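Local coordinates for protein beta-N-acetylhexosaminidase (Streptomyces plicatus, PDB 1JAK) that hydrolyses terminal beta-linked N-acetylhexosamine residues from glycoconjugates as a family 20 glycoside hydrolase using substrate-assisted catalysis, at residues R397-M402 with E444-T449; Y186-L191 with P464-V469; L164-H169 with L193-D198. All coordinates share one frame; numbering follows the deposited sequence.

Contact 1 of 3, residues R397-M402 with E444-T449; sequences RTYLDM and EAPLWT. With IFG ((2R,3R,4S,5R)-2-acetamido-3,4-dihydroxy-5-hydroxymethyl-piperidine), chain F.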
loop_
_atom_site.group_PDB
_atom_site.type_symbol
_atom_site.label_atom_id
_atom_site.label_comp_id
_atom_site.label_asym_id
_atom_site.label_seq_id
_atom_site.Cartn_x
_atom_site.Cartn_y
_atom_site.Cartn_z
ATOM N N ARG A 397 -2.146 -0.740 15.307
ATOM C CA ARG A 397 -0.882 -0.156 14.867
ATOM C C ARG A 397 -0.948 0.460 13.471
ATOM O O ARG A 397 -0.698 1.654 13.300
ATOM C CB ARG A 397 0.225 -1.214 14.844
ATOM C CG ARG A 397 0.493 -1.906 16.163
ATOM C CD ARG A 397 1.301 -1.039 17.093
ATOM N NE ARG A 397 1.590 -1.741 18.342
ATOM C CZ ARG A 397 2.382 -1.267 19.296
ATOM N NH1 ARG A 397 2.975 -0.091 19.144
ATOM N NH2 ARG A 397 2.572 -1.967 20.409
ATOM N N THR A 398 -1.282 -0.359 12.476
ATOM C CA THR A 398 -1.296 0.112 11.093
ATOM C C THR A 398 -2.635 0.242 10.372
ATOM O O THR A 398 -2.661 0.452 9.158
ATOM C CB THR A 398 -0.365 -0.754 10.223
ATOM O OG1 THR A 398 -0.933 -2.060 10.059
ATOM C CG2 THR A 398 1.005 -0.883 10.884
ATOM N N TYR A 399 -3.741 0.106 11.098
ATOM C CA TYR A 399 -5.055 0.278 10.489
ATOM C C TYR A 399 -5.270 1.791 10.431
ATOM O O TYR A 399 -5.514 2.437 11.453
ATOM C CB TYR A 399 -6.126 -0.407 11.347
ATOM C CG TYR A 399 -6.426 -1.823 10.908
ATOM C CD1 TYR A 399 -5.414 -2.653 10.418
ATOM C CD2 TYR A 399 -7.725 -2.329 10.962
ATOM C CE1 TYR A 399 -5.691 -3.947 9.985
ATOM C CE2 TYR A 399 -8.014 -3.624 10.530
ATOM C CZ TYR A 399 -6.991 -4.423 10.039
ATOM O OH TYR A 399 -7.267 -5.684 9.572
ATOM N N LEU A 400 -5.160 2.354 9.230
ATOM C CA LEU A 400 -5.285 3.795 9.048
ATOM C C LEU A 400 -6.678 4.380 9.266
ATOM O O LEU A 400 -6.836 5.598 9.306
ATOM C CB LEU A 400 -4.754 4.182 7.663
ATOM C CG LEU A 400 -3.298 3.759 7.428
ATOM C CD1 LEU A 400 -2.937 3.949 5.963
ATOM C CD2 LEU A 400 -2.359 4.577 8.321
ATOM N N ASP A 401 -7.684 3.519 9.401
ATOM C CA ASP A 401 -9.044 3.989 9.646
ATOM C C ASP A 401 -9.281 4.185 11.141
ATOM O O ASP A 401 -10.319 4.708 11.542
ATOM C CB ASP A 401 -10.066 2.984 9.101
ATOM C CG ASP A 401 -9.990 1.639 9.801
ATOM O OD1 ASP A 401 -8.875 1.096 9.924
ATOM O OD2 ASP A 401 -11.044 1.119 10.222
ATOM N N MET A 402 -8.326 3.770 11.969
ATOM C CA MET A 402 -8.500 3.908 13.413
ATOM C C MET A 402 -8.245 5.337 13.886
ATOM O O MET A 402 -7.291 5.987 13.460
ATOM C CB MET A 402 -7.583 2.934 14.162
ATOM C CG MET A 402 -8.229 2.298 15.397
ATOM S SD MET A 402 -9.714 1.329 15.008
ATOM C CE MET A 402 -9.025 0.070 13.920
ATOM N N GLU A 444 1.925 -4.095 6.241
ATOM C CA GLU A 444 0.900 -3.482 5.412
ATOM C C GLU A 444 0.111 -2.475 6.232
ATOM O O GLU A 444 -0.084 -2.660 7.432
ATOM C CB GLU A 444 -0.058 -4.534 4.843
ATOM C CG GLU A 444 -1.146 -3.925 3.958
ATOM C CD GLU A 444 -1.918 -4.957 3.153
ATOM O OE1 GLU A 444 -1.287 -5.705 2.378
ATOM O OE2 GLU A 444 -3.158 -5.015 3.291
ATOM N N ALA A 445 -0.328 -1.405 5.575
ATOM C CA ALA A 445 -1.128 -0.369 6.221
ATOM C C ALA A 445 -2.486 -0.333 5.522
ATOM O O ALA A 445 -2.629 0.273 4.461
ATOM C CB ALA A 445 -0.439 0.985 6.096
ATOM N N PRO A 446 -3.498 -0.998 6.102
ATOM C CA PRO A 446 -4.830 -1.008 5.483
ATOM C C PRO A 446 -5.653 0.232 5.807
ATOM O O PRO A 446 -5.629 0.722 6.936
ATOM C CB PRO A 446 -5.488 -2.263 6.068
ATOM C CG PRO A 446 -4.323 -3.089 6.586
ATOM C CD PRO A 446 -3.406 -2.038 7.138
ATOM N N LEU A 447 -6.377 0.733 4.812
ATOM C CA LEU A 447 -7.248 1.885 5.012
ATOM C C LEU A 447 -8.672 1.442 4.692
ATOM O O LEU A 447 -9.060 1.340 3.525
ATOM C CB LEU A 447 -6.842 3.057 4.105
ATOM C CG LEU A 447 -7.700 4.327 4.229
ATOM C CD1 LEU A 447 -7.793 4.771 5.688
ATOM C CD2 LEU A 447 -7.091 5.437 3.371
ATOM N N TRP A 448 -9.436 1.155 5.744
ATOM C CA TRP A 448 -10.824 0.730 5.609
ATOM C C TRP A 448 -11.693 1.965 5.411
ATOM O O TRP A 448 -11.386 3.036 5.937
ATOM C CB TRP A 448 -11.239 -0.055 6.853
ATOM C CG TRP A 448 -10.399 -1.285 7.024
ATOM C CD1 TRP A 448 -9.359 -1.463 7.895
ATOM C CD2 TRP A 448 -10.495 -2.493 6.261
ATOM N NE1 TRP A 448 -8.802 -2.710 7.719
ATOM C CE2 TRP A 448 -9.481 -3.362 6.724
ATOM C CE3 TRP A 448 -11.341 -2.925 5.232
ATOM C CZ2 TRP A 448 -9.291 -4.643 6.191
ATOM C CZ3 TRP A 448 -11.154 -4.200 4.702
ATOM C CH2 TRP A 448 -10.135 -5.043 5.185
ATOM N N THR A 449 -12.789 1.829 4.671
ATOM C CA THR A 449 -13.593 3.010 4.387
ATOM C C THR A 449 -15.033 3.120 4.879
ATOM O O THR A 449 -15.837 3.828 4.276
ATOM C CB THR A 449 -13.558 3.310 2.869
ATOM O OG1 THR A 449 -13.996 2.162 2.132
ATOM C CG2 THR A 449 -12.137 3.656 2.440
HETATM N N1 IFG F . -12.242 -5.513 10.492
HETATM C C2 IFG F . -12.658 -5.933 9.129
HETATM C C3 IFG F . -12.636 -4.796 8.028
HETATM C C4 IFG F . -13.108 -3.420 8.544
HETATM C C5 IFG F . -12.317 -3.079 9.809
HETATM C C6 IFG F . -12.624 -1.719 10.428
HETATM C C7 IFG F . -10.453 -6.957 8.747
HETATM C C8 IFG F . -9.501 -8.030 8.285
HETATM C C9 IFG F . -12.487 -4.127 10.917
HETATM N N2 IFG F . -11.814 -7.063 8.681
HETATM O O7 IFG F . -9.947 -5.949 9.219
HETATM O O3 IFG F . -13.443 -5.192 6.928
HETATM O O4 IFG F . -14.495 -3.506 8.871
HETATM O O6 IFG F . -11.549 -1.266 11.243
#

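Contact 2 of 3, residues Y186-L191 with P464-V469; sequences YKYNKL and PRLPGV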
loop_
_atom_site.group_PDB
_atom_site.type_symbol
_atom_site.label_atom_id
_atom_site.label_comp_id
_atom_site.label_asym_id
_atom_site.label_seq_id
_atom_site.Cartn_x
_atom_site.Cartn_y
_atom_site.Cartn_z
ATOM N N TYR A 186 6.543 6.690 -0.566
ATOM C CA TYR A 186 7.282 6.026 0.498
ATOM C C TYR A 186 7.823 4.628 0.222
ATOM O O TYR A 186 8.087 3.855 1.142
ATOM C CB TYR A 186 6.411 6.058 1.757
ATOM C CG TYR A 186 5.903 7.460 2.009
ATOM C CD1 TYR A 186 6.785 8.488 2.352
ATOM C CD2 TYR A 186 4.569 7.793 1.774
ATOM C CE1 TYR A 186 6.353 9.810 2.442
ATOM C CE2 TYR A 186 4.127 9.118 1.860
ATOM C CZ TYR A 186 5.027 10.120 2.190
ATOM O OH TYR A 186 4.613 11.434 2.237
ATOM N N LYS A 187 7.983 4.319 -1.058
ATOM C CA LYS A 187 8.551 3.055 -1.491
ATOM C C LYS A 187 7.747 1.787 -1.210
ATOM O O LYS A 187 8.311 0.698 -1.128
ATOM C CB LYS A 187 9.977 2.920 -0.930
ATOM C CG LYS A 187 10.894 4.096 -1.310
ATOM C CD LYS A 187 12.336 3.858 -0.864
ATOM C CE LYS A 187 13.266 5.013 -1.258
ATOM N NZ LYS A 187 13.066 6.240 -0.427
ATOM N N TYR A 188 6.433 1.925 -1.049
ATOM C CA TYR A 188 5.584 0.751 -0.865
ATOM C C TYR A 188 5.718 0.032 -2.203
ATOM O O TYR A 188 5.922 0.687 -3.227
ATOM C CB TYR A 188 4.123 1.167 -0.673
ATOM C CG TYR A 188 3.755 1.560 0.736
ATOM C CD1 TYR A 188 3.463 0.587 1.695
ATOM C CD2 TYR A 188 3.682 2.902 1.111
ATOM C CE1 TYR A 188 3.103 0.944 2.995
ATOM C CE2 TYR A 188 3.324 3.269 2.409
ATOM C CZ TYR A 188 3.034 2.283 3.344
ATOM O OH TYR A 188 2.666 2.633 4.624
ATOM N N ASN A 189 5.608 -1.295 -2.219
ATOM C CA ASN A 189 5.725 -2.011 -3.484
ATOM C C ASN A 189 4.541 -2.917 -3.806
ATOM O O ASN A 189 4.535 -3.614 -4.823
ATOM C CB ASN A 189 7.043 -2.802 -3.541
ATOM C CG ASN A 189 7.122 -3.911 -2.508
ATOM O OD1 ASN A 189 6.198 -4.126 -1.716
ATOM N ND2 ASN A 189 8.239 -4.631 -2.516
ATOM N N LYS A 190 3.530 -2.904 -2.943
ATOM C CA LYS A 190 2.344 -3.704 -3.186
ATOM C C LYS A 190 1.102 -2.900 -2.848
ATOM O O LYS A 190 1.101 -2.122 -1.895
ATOM C CB LYS A 190 2.405 -5.002 -2.372
ATOM C CG LYS A 190 3.478 -5.951 -2.908
ATOM C CD LYS A 190 3.717 -7.145 -2.018
ATOM C CE LYS A 190 4.726 -8.100 -2.651
ATOM N NZ LYS A 190 6.100 -7.526 -2.791
ATOM N N LEU A 191 0.067 -3.061 -3.666
ATOM C CA LEU A 191 -1.200 -2.372 -3.453
ATOM C C LEU A 191 -2.275 -3.432 -3.323
ATOM O O LEU A 191 -2.614 -4.113 -4.292
ATOM C CB LEU A 191 -1.538 -1.445 -4.626
ATOM C CG LEU A 191 -2.881 -0.713 -4.483
ATOM C CD1 LEU A 191 -2.767 0.349 -3.396
ATOM C CD2 LEU A 191 -3.279 -0.074 -5.809
ATOM N N PRO A 464 -0.564 11.492 9.079
ATOM C CA PRO A 464 0.844 11.126 8.881
ATOM C C PRO A 464 1.346 9.720 9.226
ATOM O O PRO A 464 2.556 9.515 9.298
ATOM C CB PRO A 464 1.557 12.171 9.721
ATOM C CG PRO A 464 0.685 12.182 10.952
ATOM C CD PRO A 464 -0.741 12.154 10.387
ATOM N N ARG A 465 0.459 8.754 9.434
ATOM C CA ARG A 465 0.915 7.409 9.784
ATOM C C ARG A 465 1.427 6.567 8.612
ATOM O O ARG A 465 2.240 5.659 8.806
ATOM C CB ARG A 465 -0.201 6.659 10.520
ATOM C CG ARG A 465 -0.531 7.263 11.886
ATOM C CD ARG A 465 -1.756 6.612 12.533
ATOM N NE ARG A 465 -2.964 6.823 11.737
ATOM C CZ ARG A 465 -4.196 6.554 12.156
ATOM N NH1 ARG A 465 -4.400 6.061 13.370
ATOM N NH2 ARG A 465 -5.231 6.777 11.355
ATOM N N LEU A 466 0.968 6.872 7.401
ATOM C CA LEU A 466 1.373 6.120 6.212
ATOM C C LEU A 466 2.892 6.013 6.006
ATOM O O LEU A 466 3.409 4.929 5.733
ATOM C CB LEU A 466 0.725 6.731 4.961
ATOM C CG LEU A 466 0.959 6.003 3.635
ATOM C CD1 LEU A 466 0.233 4.665 3.639
ATOM C CD2 LEU A 466 0.457 6.873 2.489
ATOM N N PRO A 467 3.628 7.132 6.125
ATOM C CA PRO A 467 5.083 7.066 5.934
ATOM C C PRO A 467 5.768 6.167 6.964
ATOM O O PRO A 467 6.757 5.496 6.662
ATOM C CB PRO A 467 5.527 8.525 6.079
ATOM C CG PRO A 467 4.307 9.306 5.691
ATOM C CD PRO A 467 3.187 8.523 6.330
ATOM N N GLY A 468 5.234 6.165 8.182
ATOM C CA GLY A 468 5.807 5.362 9.248
ATOM C C GLY A 468 5.780 3.871 8.979
ATOM O O GLY A 468 6.760 3.172 9.239
ATOM N N VAL A 469 4.661 3.371 8.465
ATOM C CA VAL A 469 4.557 1.945 8.174
ATOM C C VAL A 469 5.498 1.590 7.023
ATOM O O VAL A 469 6.057 0.492 6.978
ATOM C CB VAL A 469 3.116 1.553 7.815
ATOM C CG1 VAL A 469 3.017 0.040 7.624
ATOM C CG2 VAL A 469 2.170 2.014 8.923
#

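Contact 3 of 3, residues L164-H169 with L193-D198; sequences LDVSRH and LHLSDD. With IFG ((2R,3R,4S,5R)-2-acetamido-3,4-dihydroxy-5-hydroxymethyl-piperidine), chain F.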
loop_
_atom_site.group_PDB
_atom_site.type_symbol
_atom_site.label_atom_id
_atom_site.label_comp_id
_atom_site.label_asym_id
_atom_site.label_seq_id
_atom_site.Cartn_x
_atom_site.Cartn_y
_atom_site.Cartn_z
ATOM N N LEU A 164 -6.406 -0.454 0.122
ATOM C CA LEU A 164 -7.483 0.519 0.026
ATOM C C LEU A 164 -8.773 -0.274 -0.085
ATOM O O LEU A 164 -8.886 -1.179 -0.914
ATOM C CB LEU A 164 -7.341 1.435 -1.192
ATOM C CG LEU A 164 -8.481 2.463 -1.313
ATOM C CD1 LEU A 164 -8.485 3.386 -0.096
ATOM C CD2 LEU A 164 -8.319 3.276 -2.591
ATOM N N ASP A 165 -9.728 0.062 0.774
ATOM C CA ASP A 165 -11.040 -0.575 0.807
ATOM C C ASP A 165 -11.931 0.223 -0.144
ATOM O O ASP A 165 -12.258 1.376 0.137
ATOM C CB ASP A 165 -11.578 -0.508 2.249
ATOM C CG ASP A 165 -13.028 -0.964 2.389
ATOM O OD1 ASP A 165 -13.677 -1.360 1.396
ATOM O OD2 ASP A 165 -13.524 -0.916 3.533
ATOM N N VAL A 166 -12.296 -0.372 -1.277
ATOM C CA VAL A 166 -13.168 0.307 -2.229
ATOM C C VAL A 166 -14.564 -0.306 -2.187
ATOM O O VAL A 166 -15.412 -0.008 -3.032
ATOM C CB VAL A 166 -12.613 0.236 -3.681
ATOM C CG1 VAL A 166 -11.292 0.988 -3.761
ATOM C CG2 VAL A 166 -12.431 -1.215 -4.117
ATOM N N SER A 167 -14.796 -1.153 -1.186
ATOM C CA SER A 167 -16.085 -1.821 -1.013
ATOM C C SER A 167 -17.051 -1.031 -0.130
ATOM O O SER A 167 -18.225 -0.871 -0.478
ATOM C CB SER A 167 -15.881 -3.218 -0.414
ATOM O OG SER A 167 -15.166 -4.068 -1.301
ATOM N N ARG A 168 -16.572 -0.546 1.014
ATOM C CA ARG A 168 -17.430 0.221 1.923
ATOM C C ARG A 168 -17.874 1.513 1.241
ATOM O O ARG A 168 -19.047 1.878 1.290
ATOM C CB ARG A 168 -16.699 0.467 3.243
ATOM C CG ARG A 168 -16.833 -0.715 4.217
ATOM C CD ARG A 168 -16.667 -2.082 3.529
ATOM N NE ARG A 168 -16.849 -3.181 4.481
ATOM C CZ ARG A 168 -15.893 -3.656 5.275
ATOM N NH1 ARG A 168 -14.666 -3.148 5.227
ATOM N NH2 ARG A 168 -16.177 -4.611 6.158
ATOM N N HIS A 169 -16.930 2.214 0.623
ATOM C CA HIS A 169 -17.255 3.383 -0.184
ATOM C C HIS A 169 -16.428 3.168 -1.443
ATOM O O HIS A 169 -15.242 2.848 -1.370
ATOM C CB HIS A 169 -16.876 4.711 0.478
ATOM C CG HIS A 169 -17.871 5.183 1.494
ATOM N ND1 HIS A 169 -17.716 4.956 2.842
ATOM C CD2 HIS A 169 -19.037 5.858 1.357
ATOM C CE1 HIS A 169 -18.743 5.471 3.496
ATOM N NE2 HIS A 169 -19.559 6.025 2.618
ATOM N N LEU A 193 -6.015 -4.378 -2.881
ATOM C CA LEU A 193 -7.324 -3.787 -3.133
ATOM C C LEU A 193 -8.410 -4.704 -2.585
ATOM O O LEU A 193 -8.500 -5.866 -2.978
ATOM C CB LEU A 193 -7.543 -3.576 -4.636
ATOM C CG LEU A 193 -6.678 -2.510 -5.315
ATOM C CD1 LEU A 193 -6.953 -2.492 -6.819
ATOM C CD2 LEU A 193 -6.983 -1.146 -4.703
ATOM N N HIS A 194 -9.221 -4.175 -1.673
ATOM C CA HIS A 194 -10.319 -4.935 -1.071
ATOM C C HIS A 194 -11.500 -4.686 -2.014
ATOM O O HIS A 194 -12.254 -3.724 -1.849
ATOM C CB HIS A 194 -10.607 -4.392 0.333
ATOM C CG HIS A 194 -11.495 -5.271 1.159
ATOM N ND1 HIS A 194 -11.049 -6.431 1.755
ATOM C CD2 HIS A 194 -12.800 -5.150 1.498
ATOM C CE1 HIS A 194 -12.043 -6.986 2.428
ATOM N NE2 HIS A 194 -13.116 -6.228 2.287
ATOM N N LEU A 195 -11.637 -5.571 -3.001
ATOM C CA LEU A 195 -12.647 -5.459 -4.053
ATOM C C LEU A 195 -14.073 -5.911 -3.770
ATOM O O LEU A 195 -14.970 -5.661 -4.578
ATOM C CB LEU A 195 -12.145 -6.191 -5.300
ATOM C CG LEU A 195 -10.853 -5.667 -5.929
ATOM C CD1 LEU A 195 -10.399 -6.633 -7.014
ATOM C CD2 LEU A 195 -11.084 -4.277 -6.518
ATOM N N SER A 196 -14.295 -6.581 -2.648
ATOM C CA SER A 196 -15.643 -7.032 -2.336
ATOM C C SER A 196 -15.873 -7.132 -0.842
ATOM O O SER A 196 -14.957 -7.416 -0.075
ATOM C CB SER A 196 -15.918 -8.398 -2.983
ATOM O OG SER A 196 -15.160 -9.429 -2.367
ATOM N N ASP A 197 -17.108 -6.874 -0.432
ATOM C CA ASP A 197 -17.473 -6.975 0.968
ATOM C C ASP A 197 -18.989 -6.969 1.052
ATOM O O ASP A 197 -19.669 -7.256 0.062
ATOM C CB ASP A 197 -16.862 -5.824 1.777
ATOM C CG ASP A 197 -16.595 -6.217 3.217
ATOM O OD1 ASP A 197 -17.567 -6.346 3.991
ATOM O OD2 ASP A 197 -15.414 -6.420 3.569
ATOM N N ASP A 198 -19.529 -6.642 2.218
ATOM C CA ASP A 198 -20.971 -6.651 2.385
ATOM C C ASP A 198 -21.706 -5.513 1.707
ATOM O O ASP A 198 -22.839 -5.692 1.252
ATOM C CB ASP A 198 -21.312 -6.675 3.873
ATOM C CG ASP A 198 -20.784 -7.917 4.553
ATOM O OD1 ASP A 198 -21.086 -9.027 4.065
ATOM O OD2 ASP A 198 -20.062 -7.789 5.562
HETATM N N1 IFG F . -12.242 -5.513 10.492
HETATM C C2 IFG F . -12.658 -5.933 9.129
HETATM C C3 IFG F . -12.636 -4.796 8.028
HETATM C C4 IFG F . -13.108 -3.420 8.544
HETATM C C5 IFG F . -12.317 -3.079 9.809
HETATM C C6 IFG F . -12.624 -1.719 10.428
HETATM C C7 IFG F . -10.453 -6.957 8.747
HETATM C C8 IFG F . -9.501 -8.030 8.285
HETATM C C9 IFG F . -12.487 -4.127 10.917
HETATM N N2 IFG F . -11.814 -7.063 8.681
HETATM O O7 IFG F . -9.947 -5.949 9.219
HETATM O O3 IFG F . -13.443 -5.192 6.928
HETATM O O4 IFG F . -14.495 -3.506 8.871
HETATM O O6 IFG F . -11.549 -1.266 11.243
HETATM O O HOH W 1 -18.873 -5.482 6.608
#

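Contact 1 of 3, residues R397-M402 with E444-T449
Y399 and W448 meet at an oblique angle beside the inhibitor, their planes 50° apart, with W448 NE1 over one face of the phenol ring and 3.1 Å from Y399 CE2. The indole in turn lays a face under the piperidine ring, IFG C3 standing over its centre, as an aromatic platform does in the sugar site of a glycosidase. Two polar side chains of 397-402 grip the ligand: Y399 OH donates to the acetamide oxygen IFG O7 at 2.7 Å, and D401 OD2 accepts from the hydroxymethyl IFG O6 at 2.6 Å. D401 comes to the indole edge, its OD1 3.3 Å from W448 CD1 and its carboxylate turned 70° from the ring. Hydrogen-bonding the acetamide oxygen is consistent with how family 20 enzymes orient this group for attack on the anomeric carbon.

Behind these groups, L400 N donates to P446 O at 2.9 Å, fixing the start of the type I turn Y399-M402. T398 OG1, held between its backbone N and carbonyl carbon (chi1 70°), reaches E444 O at 2.8 Å. P446 CG packs against Y399 CE1, and L400 CB against L447 CD1. The loop after strand 389-392 is thereby laid along the end of strand 440-447, with L400 also touching Y179 of helix 173-184 and L466 of helix 465-474.

Contact 2 of 3, residues Y186-L191 with P464-V469
This is a buried, mostly apolar helix-to-loop contact in which Y186 and Y188, from the turn leading into strand 190-194, close on the start of helix 465-474. P467 lies over one face of the Y186 ring. Its CG sits 3.8 Å from the ring centroid and only 16° off the normal, a CH-pi contact displaced toward the rim on the CZ side, while P467 CB lies 3.9 Å from Y186 CD1. The two side chains run alongside one another and point the same way, so the proline packs along the ring, CB by CD1 and CE1 and CG by CZ. The hydroxyl of Y186 goes on to W496 NE1.

Y188 works through its tip. Its OH donates to L466 O at 2.7 Å, the carbonyl lying near the plane of the phenol ring while the hydroxyl is tilted 16° from the carbonyl plane. In the (beta/alpha)8 barrel of the catalytic domain, this ties the end of the loop before the second strand to helix 465-474, which comes later than the eighth strand. L466 CG is anti to its backbone N (chi1 -176°), and CD1 comes to the CE2-CZ rim of the ring, 3.6 Å from Y188 CE2. V469 CB, three residues on, comes within 3.4 Å of Y188 OH, so the hydroxyl is flanked by apolar carbon as well as by its acceptor. A phenylalanine in place of Y188 would probably leave L466 O without this hydroxyl donor and cost the loop its polar tie to the helix. V183 of helix 173-184 touches both Y188 and L466, and A445 of strand 440-447 packs against Y188 and V469.

Contact 3 of 3, residues L164-H169 with L193-D198
R168 and D197 cross with their flat groups 35° apart: D197 OD2 stands over the centre of one guanidinium face, and the salt bridge runs from R168 NH2 to D197 OD1 at 3.1 Å. The edge of the same guanidinium serves other partners. IFG O3 accepts from both NH1 and NH2, at 2.9 Å from R168 NH2, and D165 OD2 forms a salt bridge with NH1, in the guanidinium plane, although the arginine approaches from above the carboxylate plane of D165. A water joins R168 NH2 to D198 OD2. The D165 and D197 carboxylates together fix the rotation of the guanidinium, with NH1 and NH2 both turned to IFG O3.

Each aspartate is itself positioned. D165 OD1 accepts from S167 N, closing an Asx turn, and also from R168 N, which makes it an Asx motif. D197 OD2 takes H194 NE2 on its anti lone pair at 2.6 Å, in the imidazole plane. H194 CG is anti to its backbone N (chi1 -167°), which lays the ring alongside D165, the imidazole and carboxylate planes 75° apart. H256 ND1 also bonds D197 OD1.

S167 OG donates to H194 O at 3.0 Å from above the carbonyl plane, and S167 CB meets D197 CB at 3.5 Å. Parallel bridges pair L164 with L193 and D165 with H194, with H194 N bonded to L164 O at 3.1 Å. Strands 159-165 and 190-194 form a beta-alpha-beta unit with helix 173-184, flanked in the sheet by strands 440-447 and 246-250, while L193 packs on Y233 and I236 of helix 230-242.

In the fold
All three contacts belong to the catalytic barrel and reach its parallel sheet, in which strands 190-194, 159-165 and 440-447 are successive neighbours. Contacts 1 and 3, their centres about 13 Å apart, both touch the inhibitor and are joined where T449 bonds H169 and D165, so one pocket is built from the ends of adjoining strands, the first and last of the barrel. The centre of contact 2 is about 11 Å from that of contact 1, which it meets through R465 and M402, and about 19 Å from that of contact 3. Along the chain, contact 3 closes before contact 1 opens; contact 1 is nested within the loop closed by contact 2, whose segments alternate with those of contact 3.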